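Local coordinates for protein BB_2cx5_001 (Thermus thermophilus, PDB 3RI0) that serves as a designed scaffold, built on an aminoacyl-tRNA editing-domain fold, for presenting a grafted linear HIV epitope as a candidate immunogen, at residues 7-12 and 21-26; 11-16 and 103-108; 31-36 and 45-50. The protein carries 6 engineered substitutions. All blocks are in the same frame, centred on the assembly; numbering follows the deposited sequence.

Interaction 1 (7-12 and 21-26); sequences RRVQGA and LKVVEL
Gln10 lays its side-chain amide against the backbone of Leu21, Lys22 and Val23. Both ends of the amide are used. Gln10 OE1 accepts from the backbone N of Val23 at 2.9 Å. That bond is nearly straight, with an N-H...O angle of 170°, and the donor is tilted slightly from the plane of the side-chain carbonyl. Gln10 NE2 donates to Leu21 O at 3.2 Å. Here the acceptor lies close to the plane of the Gln10 amide, and the donor lies in the carbonyl plane of Leu21. The two bonds fix the rotation of the amide, since a flipped amide would set donor against donor and acceptor against acceptor. Gln10 CG is anti to the backbone N (chi1 -177°), and the chain then bends at chi2 (62°), which turns the amide toward the backbone of residues 21-23. Gln10 OE1 also rests 3.5 Å from Lys22 CA. Lys22 CB points away from the helix, and Lys22 NZ bonds to Gly19 O. Beside the amide the contact is apolar. Val23 sends CG2 to Val9 CG1, 3.8 Å away, and the two valine side chains cross at about a right angle. Val23 CG2 also lies 3.8 Å from Gln10 OE1, so this methyl fills the corner between the amide and Val9. The contact joins a helix to the chain that returns beside it after a short connection: a side-chain amide takes up one N-H and one C=O of the backbone, as a neighbouring strand might. Val9 also touches Phe136 of strand 134-138, and Val23 touches Ala6 of the same helix. Strand 23-25 pairs antiparallel with strand 134-138, while Leu21 reaches Leu146 on helix 140-147. Helix 4-15 thus packs beside this end of the mixed sheet.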
loop_
_atom_site.group_PDB
_atom_site.type_symbol
_atom_site.label_atom_id
_atom_site.label_comp_id
_atom_site.label_asym_id
_atom_site.label_seq_id
_atom_site.Cartn_x
_atom_site.Cartn_y
_atom_site.Cartn_z
ATOM N N ARG A 7 -5.234 -3.127 -14.514
ATOM C CA ARG A 7 -5.522 -4.487 -14.946
ATOM C C ARG A 7 -4.663 -5.507 -14.214
ATOM O O ARG A 7 -5.139 -6.579 -13.844
ATOM C CB ARG A 7 -5.273 -4.655 -16.445
ATOM C CG ARG A 7 -6.290 -3.998 -17.364
ATOM C CD ARG A 7 -6.272 -4.691 -18.724
ATOM N NE ARG A 7 -6.339 -3.760 -19.846
ATOM C CZ ARG A 7 -5.281 -3.197 -20.420
ATOM N NH1 ARG A 7 -4.056 -3.465 -19.976
ATOM N NH2 ARG A 7 -5.447 -2.372 -21.448
ATOM N N ARG A 8 -3.393 -5.171 -14.016
ATOM C CA ARG A 8 -2.476 -6.067 -13.335
ATOM C C ARG A 8 -2.883 -6.284 -11.888
ATOM O O ARG A 8 -2.872 -7.407 -11.392
ATOM C CB ARG A 8 -1.041 -5.526 -13.395
ATOM C CG ARG A 8 -0.053 -6.440 -12.694
ATOM C CD ARG A 8 1.321 -6.346 -13.311
ATOM N NE ARG A 8 1.996 -7.639 -13.295
ATOM C CZ ARG A 8 2.801 -8.054 -12.324
ATOM N NH1 ARG A 8 3.049 -7.276 -11.276
ATOM N NH2 ARG A 8 3.360 -9.258 -12.403
ATOM N N VAL A 9 -3.245 -5.204 -11.206
ATOM C CA VAL A 9 -3.664 -5.316 -9.813
ATOM C C VAL A 9 -4.986 -6.087 -9.731
ATOM O O VAL A 9 -5.203 -6.852 -8.790
ATOM C CB VAL A 9 -3.842 -3.923 -9.148
ATOM C CG1 VAL A 9 -4.428 -4.090 -7.752
ATOM C CG2 VAL A 9 -2.485 -3.200 -9.060
ATOM N N GLN A 10 -5.855 -5.907 -10.721
ATOM C CA GLN A 10 -7.131 -6.608 -10.715
ATOM C C GLN A 10 -6.894 -8.108 -10.856
ATOM O O GLN A 10 -7.462 -8.902 -10.111
ATOM C CB GLN A 10 -8.029 -6.117 -11.851
ATOM C CG GLN A 10 -9.405 -6.758 -11.864
ATOM C CD GLN A 10 -10.192 -6.455 -10.613
ATOM O OE1 GLN A 10 -10.544 -5.306 -10.357
ATOM N NE2 GLN A 10 -10.468 -7.485 -9.815
ATOM N N GLY A 11 -6.047 -8.496 -11.809
ATOM C CA GLY A 11 -5.741 -9.907 -12.003
ATOM C C GLY A 11 -5.126 -10.499 -10.751
ATOM O O GLY A 11 -5.389 -11.657 -10.391
ATOM N N ALA A 12 -4.303 -9.702 -10.078
ATOM C CA ALA A 12 -3.649 -10.141 -8.843
ATOM C C ALA A 12 -4.696 -10.382 -7.756
ATOM O O ALA A 12 -4.610 -11.363 -7.023
ATOM C CB ALA A 12 -2.633 -9.086 -8.369
ATOM N N LEU A 21 -13.178 -7.512 -5.049
ATOM C CA LEU A 21 -12.654 -6.157 -4.844
ATOM C C LEU A 21 -12.347 -5.661 -6.255
ATOM O O LEU A 21 -11.714 -6.379 -7.032
ATOM C CB LEU A 21 -11.372 -6.186 -4.001
ATOM C CG LEU A 21 -11.527 -6.814 -2.603
ATOM C CD1 LEU A 21 -10.176 -6.853 -1.886
ATOM C CD2 LEU A 21 -12.523 -5.992 -1.782
ATOM N N LYS A 22 -12.800 -4.454 -6.586
ATOM C CA LYS A 22 -12.618 -3.899 -7.926
ATOM C C LYS A 22 -11.684 -2.702 -7.997
ATOM O O LYS A 22 -11.825 -1.748 -7.226
ATOM C CB LYS A 22 -13.973 -3.477 -8.511
ATOM C CG LYS A 22 -15.081 -4.514 -8.353
ATOM C CD LYS A 22 -14.696 -5.834 -8.996
ATOM C CE LYS A 22 -15.846 -6.821 -8.967
ATOM N NZ LYS A 22 -15.465 -8.124 -9.603
ATOM N N VAL A 23 -10.741 -2.756 -8.936
ATOM C CA VAL A 23 -9.812 -1.656 -9.130
ATOM C C VAL A 23 -10.564 -0.585 -9.905
ATOM O O VAL A 23 -11.206 -0.867 -10.920
ATOM C CB VAL A 23 -8.569 -2.079 -9.925
ATOM C CG1 VAL A 23 -7.708 -0.850 -10.215
ATOM C CG2 VAL A 23 -7.768 -3.081 -9.131
ATOM N N VAL A 24 -10.475 0.643 -9.407
ATOM C CA VAL A 24 -11.156 1.793 -9.982
ATOM C C VAL A 24 -10.172 2.816 -10.544
ATOM O O VAL A 24 -9.106 3.054 -9.969
ATOM C CB VAL A 24 -12.058 2.431 -8.893
ATOM C CG1 VAL A 24 -12.304 3.883 -9.182
ATOM C CG2 VAL A 24 -13.368 1.659 -8.804
ATOM N N GLU A 25 -10.528 3.425 -11.670
ATOM C CA GLU A 25 -9.642 4.388 -12.312
ATOM C C GLU A 25 -10.169 5.811 -12.219
ATOM O O GLU A 25 -11.277 6.109 -12.655
ATOM C CB GLU A 25 -9.439 4.004 -13.776
ATOM C CG GLU A 25 -8.176 4.562 -14.393
ATOM C CD GLU A 25 -7.377 3.498 -15.120
ATOM O OE1 GLU A 25 -7.862 3.006 -16.160
ATOM O OE2 GLU A 25 -6.272 3.145 -14.647
ATOM N N LEU A 26 -9.359 6.687 -11.645
ATOM C CA LEU A 26 -9.715 8.081 -11.470
ATOM C C LEU A 26 -9.186 8.956 -12.607
ATOM O O LEU A 26 -8.272 8.573 -13.343
ATOM C CB LEU A 26 -9.180 8.582 -10.131
ATOM C CG LEU A 26 -9.491 7.703 -8.914
ATOM C CD1 LEU A 26 -9.033 8.420 -7.659
ATOM C CD2 LEU A 26 -10.981 7.386 -8.841
#

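Interaction 2 (11-16 and 103-108); sequences GALETR and PPVGHN
Val105 has the most surface buried in this contact, followed by Ala12; Gly106 lies against the Ala12 methyl. Val105 directs CG2 at Leu13 CD2, 4.0 Å away. The meeting is methyl to methyl, and the two side chains cross at about a right angle. The rotation of Val105 (chi1 -69°) places CG2 between the backbone N and the carbonyl carbon, and so sets this methyl toward Leu13 CD2. Ala12 faces the loop and sets its CB 3.8 Å from Gly106 CA, a close fit of methyl against backbone. Gly106 also has a positive phi (77°), a backbone shape that favours glycine. The contact is therefore van der Waals packing, a helix face against an irregular loop. The loop has its own brace: His107 NE2 donates to Pro103 O at 2.6 Å, with the acceptor near the ring plane. One face of this imidazole lies over Val105 CA, offset toward the ring's rim. The bond closes a turn whose middle residues include Val105 and Gly106, the two that meet the helix. Helix 140-147 completes the packing, with Leu146 touching both Leu13 and Val105. Phe136 of strand 134-138 touches Leu13 and Pro104. The contact thus joins helix 4-15 to the loop between helix 88-95 and strand 113-116.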
loop_
_atom_site.group_PDB
_atom_site.type_symbol
_atom_site.label_atom_id
_atom_site.label_comp_id
_atom_site.label_asym_id
_atom_site.label_seq_id
_atom_site.Cartn_x
_atom_site.Cartn_y
_atom_site.Cartn_z
ATOM N N GLY A 11 -6.047 -8.496 -11.809
ATOM C CA GLY A 11 -5.741 -9.907 -12.003
ATOM C C GLY A 11 -5.126 -10.499 -10.751
ATOM O O GLY A 11 -5.389 -11.657 -10.391
ATOM N N ALA A 12 -4.303 -9.702 -10.078
ATOM C CA ALA A 12 -3.649 -10.141 -8.843
ATOM C C ALA A 12 -4.696 -10.382 -7.756
ATOM O O ALA A 12 -4.610 -11.363 -7.023
ATOM C CB ALA A 12 -2.633 -9.086 -8.369
ATOM N N LEU A 13 -5.682 -9.493 -7.656
ATOM C CA LEU A 13 -6.725 -9.650 -6.655
ATOM C C LEU A 13 -7.534 -10.918 -6.902
ATOM O O LEU A 13 -7.854 -11.636 -5.961
ATOM C CB LEU A 13 -7.652 -8.428 -6.624
ATOM C CG LEU A 13 -7.059 -7.158 -6.005
ATOM C CD1 LEU A 13 -8.038 -6.000 -6.172
ATOM C CD2 LEU A 13 -6.746 -7.384 -4.520
ATOM N N GLU A 14 -7.848 -11.199 -8.164
ATOM C CA GLU A 14 -8.605 -12.404 -8.495
ATOM C C GLU A 14 -7.792 -13.680 -8.236
ATOM O O GLU A 14 -8.309 -14.658 -7.689
ATOM C CB GLU A 14 -9.061 -12.353 -9.957
ATOM C CG GLU A 14 -9.944 -11.147 -10.262
ATOM C CD GLU A 14 -10.162 -10.920 -11.749
ATOM O OE1 GLU A 14 -9.261 -11.256 -12.547
ATOM O OE2 GLU A 14 -11.224 -10.384 -12.119
ATOM N N THR A 15 -6.518 -13.664 -8.609
ATOM C CA THR A 15 -5.655 -14.823 -8.414
ATOM C C THR A 15 -5.513 -15.171 -6.930
ATOM O O THR A 15 -5.185 -16.305 -6.574
ATOM C CB THR A 15 -4.254 -14.569 -9.004
ATOM O OG1 THR A 15 -4.379 -14.246 -10.390
ATOM C CG2 THR A 15 -3.387 -15.802 -8.865
ATOM N N ARG A 16 -5.765 -14.188 -6.071
ATOM C CA ARG A 16 -5.672 -14.391 -4.627
ATOM C C ARG A 16 -7.000 -14.879 -4.037
ATOM O O ARG A 16 -7.050 -15.291 -2.877
ATOM C CB ARG A 16 -5.292 -13.081 -3.938
ATOM C CG ARG A 16 -3.916 -12.525 -4.303
ATOM C CD ARG A 16 -2.844 -13.368 -3.662
ATOM N NE ARG A 16 -3.238 -13.695 -2.297
ATOM C CZ ARG A 16 -2.664 -13.205 -1.206
ATOM N NH1 ARG A 16 -1.645 -12.359 -1.311
ATOM N NH2 ARG A 16 -3.121 -13.555 -0.009
ATOM N N PRO A 103 0.979 -1.036 -5.114
ATOM C CA PRO A 103 -0.213 -1.653 -4.519
ATOM C C PRO A 103 0.246 -2.565 -3.376
ATOM O O PRO A 103 1.422 -2.896 -3.289
ATOM C CB PRO A 103 -0.791 -2.438 -5.681
ATOM C CG PRO A 103 0.461 -2.937 -6.371
ATOM C CD PRO A 103 1.330 -1.690 -6.391
ATOM N N PRO A 104 -0.673 -2.979 -2.485
ATOM C CA PRO A 104 -0.280 -3.855 -1.371
ATOM C C PRO A 104 -0.248 -5.350 -1.714
ATOM O O PRO A 104 -0.078 -6.187 -0.826
ATOM C CB PRO A 104 -1.319 -3.526 -0.306
ATOM C CG PRO A 104 -2.567 -3.310 -1.144
ATOM C CD PRO A 104 -2.054 -2.481 -2.312
ATOM N N VAL A 105 -0.420 -5.683 -2.991
ATOM C CA VAL A 105 -0.406 -7.076 -3.440
ATOM C C VAL A 105 0.071 -7.132 -4.886
ATOM O O VAL A 105 0.243 -6.090 -5.520
ATOM C CB VAL A 105 -1.818 -7.723 -3.385
ATOM C CG1 VAL A 105 -2.258 -7.904 -1.928
ATOM C CG2 VAL A 105 -2.813 -6.870 -4.166
ATOM N N GLY A 106 0.270 -8.345 -5.405
ATOM C CA GLY A 106 0.731 -8.503 -6.776
ATOM C C GLY A 106 2.218 -8.239 -6.961
ATOM O O GLY A 106 2.649 -7.840 -8.037
ATOM N N HIS A 107 3.016 -8.457 -5.925
ATOM C CA HIS A 107 4.449 -8.199 -6.024
ATOM C C HIS A 107 5.245 -9.369 -6.581
ATOM O O HIS A 107 4.871 -10.524 -6.392
ATOM C CB HIS A 107 4.993 -7.816 -4.646
ATOM C CG HIS A 107 4.341 -6.604 -4.052
ATOM N ND1 HIS A 107 4.545 -6.216 -2.747
ATOM C CD2 HIS A 107 3.504 -5.686 -4.593
ATOM C CE1 HIS A 107 3.862 -5.106 -2.510
ATOM N NE2 HIS A 107 3.223 -4.766 -3.611
ATOM N N ASN A 108 6.340 -9.068 -7.271
ATOM C CA ASN A 108 7.192 -10.114 -7.842
ATOM C C ASN A 108 7.867 -10.837 -6.682
ATOM O O ASN A 108 8.097 -12.044 -6.739
ATOM C CB ASN A 108 8.262 -9.510 -8.762
ATOM C CG ASN A 108 7.670 -8.813 -9.993
ATOM O OD1 ASN A 108 6.818 -9.367 -10.680
ATOM N ND2 ASN A 108 8.132 -7.603 -10.273
#

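Interaction 3 (31-36 and 45-50); sequences RTAKEA and GQIVKS
Ala33, in the first turn of helix 33-39, meets Ile47 of segment 45-50. Before it, Arg31 and Thr32 shape the helix start. Arg31 NH1 forms a salt bridge with Glu35 OE2 at 3.3 Å, and Arg31 N donates to Glu35 OE1 at 2.9 Å from above the carboxylate plane. Thr32 is the N-cap and makes a capping box with Glu35, although the position of Thr32 OG1 is less certain. Ala33 then turns its CB to Ile47 CG2, 4.2 Å away. Ala33 O lies 3.9 Å from Ile47 CG1. One turn on, Ala36 CB meets Ile47 CD1 at 4.3 Å. Ile47 CG2 is anti to the backbone N and CG1 is anti to the carbonyl carbon (chi1 -60°). In this way CG2 meets Ala33 CB, while the CG1 branch passes Ala33 O and ends with CD1 at Ala36 CB. Ile47 also touches Trp126 of strand 125-128, which runs parallel to strand 47-54. Between the two segments the side-chain contacts are apolar, and Ala33 O rests beside Ile47 CG1 in van der Waals contact. The capping box and the Arg31-Glu35 salt bridge lie away from this interface, so they would order the helix start without adding polar bonds to the strand.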
loop_
_atom_site.group_PDB
_atom_site.type_symbol
_atom_site.label_atom_id
_atom_site.label_comp_id
_atom_site.label_asym_id
_atom_site.label_seq_id
_atom_site.Cartn_x
_atom_site.Cartn_y
_atom_site.Cartn_z
ATOM N N ARG A 31 -3.009 12.608 -8.615
ATOM C CA ARG A 31 -1.656 12.168 -8.274
ATOM C C ARG A 31 -1.195 12.288 -6.811
ATOM O O ARG A 31 -0.119 11.805 -6.461
ATOM C CB ARG A 31 -0.662 12.883 -9.202
ATOM C CG ARG A 31 -0.742 14.412 -9.199
ATOM C CD ARG A 31 -0.462 14.992 -10.597
ATOM N NE ARG A 31 0.230 16.282 -10.595
ATOM C CZ ARG A 31 -0.109 17.344 -9.860
ATOM N NH1 ARG A 31 -1.148 17.295 -9.032
ATOM N NH2 ARG A 31 0.585 18.472 -9.964
ATOM N N THR A 32 -1.988 12.935 -5.964
ATOM C CA THR A 32 -1.656 13.079 -4.544
ATOM C C THR A 32 -2.682 12.226 -3.811
ATOM O O THR A 32 -3.678 11.818 -4.405
ATOM C CB THR A 32 -1.800 14.537 -4.062
ATOM O OG1 THR A 32 -3.173 14.936 -4.154
ATOM C CG2 THR A 32 -0.944 15.468 -4.913
ATOM N N ALA A 33 -2.452 11.935 -2.537
ATOM C CA ALA A 33 -3.414 11.126 -1.799
ATOM C C ALA A 33 -4.686 11.932 -1.563
ATOM O O ALA A 33 -5.790 11.396 -1.579
ATOM C CB ALA A 33 -2.821 10.674 -0.469
ATOM N N LYS A 34 -4.519 13.233 -1.361
ATOM C CA LYS A 34 -5.651 14.112 -1.105
ATOM C C LYS A 34 -6.639 14.105 -2.272
ATOM O O LYS A 34 -7.856 14.061 -2.069
ATOM C CB LYS A 34 -5.165 15.544 -0.843
ATOM C CG LYS A 34 -5.970 16.252 0.218
ATOM C CD LYS A 34 -7.453 16.113 -0.077
ATOM C CE LYS A 34 -8.298 16.234 1.181
ATOM N NZ LYS A 34 -9.696 15.802 0.896
ATOM N N GLU A 35 -6.102 14.153 -3.487
ATOM C CA GLU A 35 -6.914 14.155 -4.700
ATOM C C GLU A 35 -7.697 12.845 -4.838
ATOM O O GLU A 35 -8.884 12.846 -5.150
ATOM C CB GLU A 35 -6.003 14.361 -5.919
ATOM C CG GLU A 35 -5.210 15.663 -5.874
ATOM C CD GLU A 35 -4.066 15.711 -6.876
ATOM O OE1 GLU A 35 -3.144 14.873 -6.779
ATOM O OE2 GLU A 35 -4.080 16.592 -7.767
ATOM N N ALA A 36 -7.011 11.733 -4.599
ATOM C CA ALA A 36 -7.619 10.412 -4.699
ATOM C C ALA A 36 -8.813 10.259 -3.770
ATOM O O ALA A 36 -9.883 9.839 -4.193
ATOM C CB ALA A 36 -6.573 9.333 -4.387
ATOM N N GLY A 45 -7.089 9.903 5.552
ATOM C CA GLY A 45 -6.582 8.872 6.441
ATOM C C GLY A 45 -6.958 7.467 6.000
ATOM O O GLY A 45 -6.385 6.481 6.479
ATOM N N GLN A 46 -7.924 7.373 5.092
ATOM C CA GLN A 46 -8.377 6.086 4.590
ATOM C C GLN A 46 -7.519 5.575 3.442
ATOM O O GLN A 46 -7.589 4.403 3.090
ATOM C CB GLN A 46 -9.844 6.164 4.144
ATOM C CG GLN A 46 -10.832 6.240 5.303
ATOM C CD GLN A 46 -12.266 6.440 4.830
ATOM O OE1 GLN A 46 -12.626 7.520 4.342
ATOM N NE2 GLN A 46 -13.090 5.400 4.962
ATOM N N ILE A 47 -6.715 6.451 2.852
ATOM C CA ILE A 47 -5.843 6.036 1.765
ATOM C C ILE A 47 -4.675 5.244 2.343
ATOM O O ILE A 47 -4.077 5.642 3.346
ATOM C CB ILE A 47 -5.277 7.241 0.983
ATOM C CG1 ILE A 47 -6.419 8.059 0.369
ATOM C CG2 ILE A 47 -4.317 6.744 -0.113
ATOM C CD1 ILE A 47 -7.253 7.311 -0.633
ATOM N N VAL A 48 -4.356 4.127 1.701
ATOM C CA VAL A 48 -3.273 3.276 2.144
ATOM C C VAL A 48 -2.040 3.456 1.270
ATOM O O VAL A 48 -2.091 3.227 0.061
ATOM C CB VAL A 48 -3.673 1.792 2.076
ATOM C CG1 VAL A 48 -2.585 0.933 2.727
ATOM C CG2 VAL A 48 -5.033 1.579 2.758
ATOM N N LYS A 49 -0.938 3.864 1.886
ATOM C CA LYS A 49 0.337 4.034 1.178
ATOM C C LYS A 49 1.165 2.765 1.401
ATOM O O LYS A 49 1.387 2.353 2.541
ATOM C CB LYS A 49 1.099 5.238 1.733
ATOM C CG LYS A 49 0.393 6.577 1.505
ATOM C CD LYS A 49 1.151 7.736 2.140
ATOM C CE LYS A 49 1.378 7.502 3.637
ATOM N NZ LYS A 49 2.040 8.670 4.283
ATOM N N SER A 50 1.607 2.136 0.317
ATOM C CA SER A 50 2.405 0.914 0.412
ATOM C C SER A 50 3.880 1.262 0.259
ATOM O O SER A 50 4.415 1.289 -0.863
ATOM C CB SER A 50 1.979 -0.077 -0.676
ATOM O OG SER A 50 0.614 -0.433 -0.535
#

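Overall arrangement
Interactions 1 and 2 both use helix 4-15, and their centres are about 9 Å apart. They touch where Val9 CG2 meets Pro103 CB at 3.9 Å. Arg8 NH1 also comes within 3.3 Å of Gly106 O as a packing contact. The helix thus meets the 21-26 chain and the 103-108 loop along neighbouring faces. Interaction 3 follows interaction 1 in the chain, with centres about 16 Å apart, and Leu26 CD1 packs on Ala36 CA at 3.8 Å. Interaction 3 is nested in the loop closed by interaction 2. Those centres are about 19 Å apart, yet Ser50 OG reaches within 3.5 Å of Pro104 N.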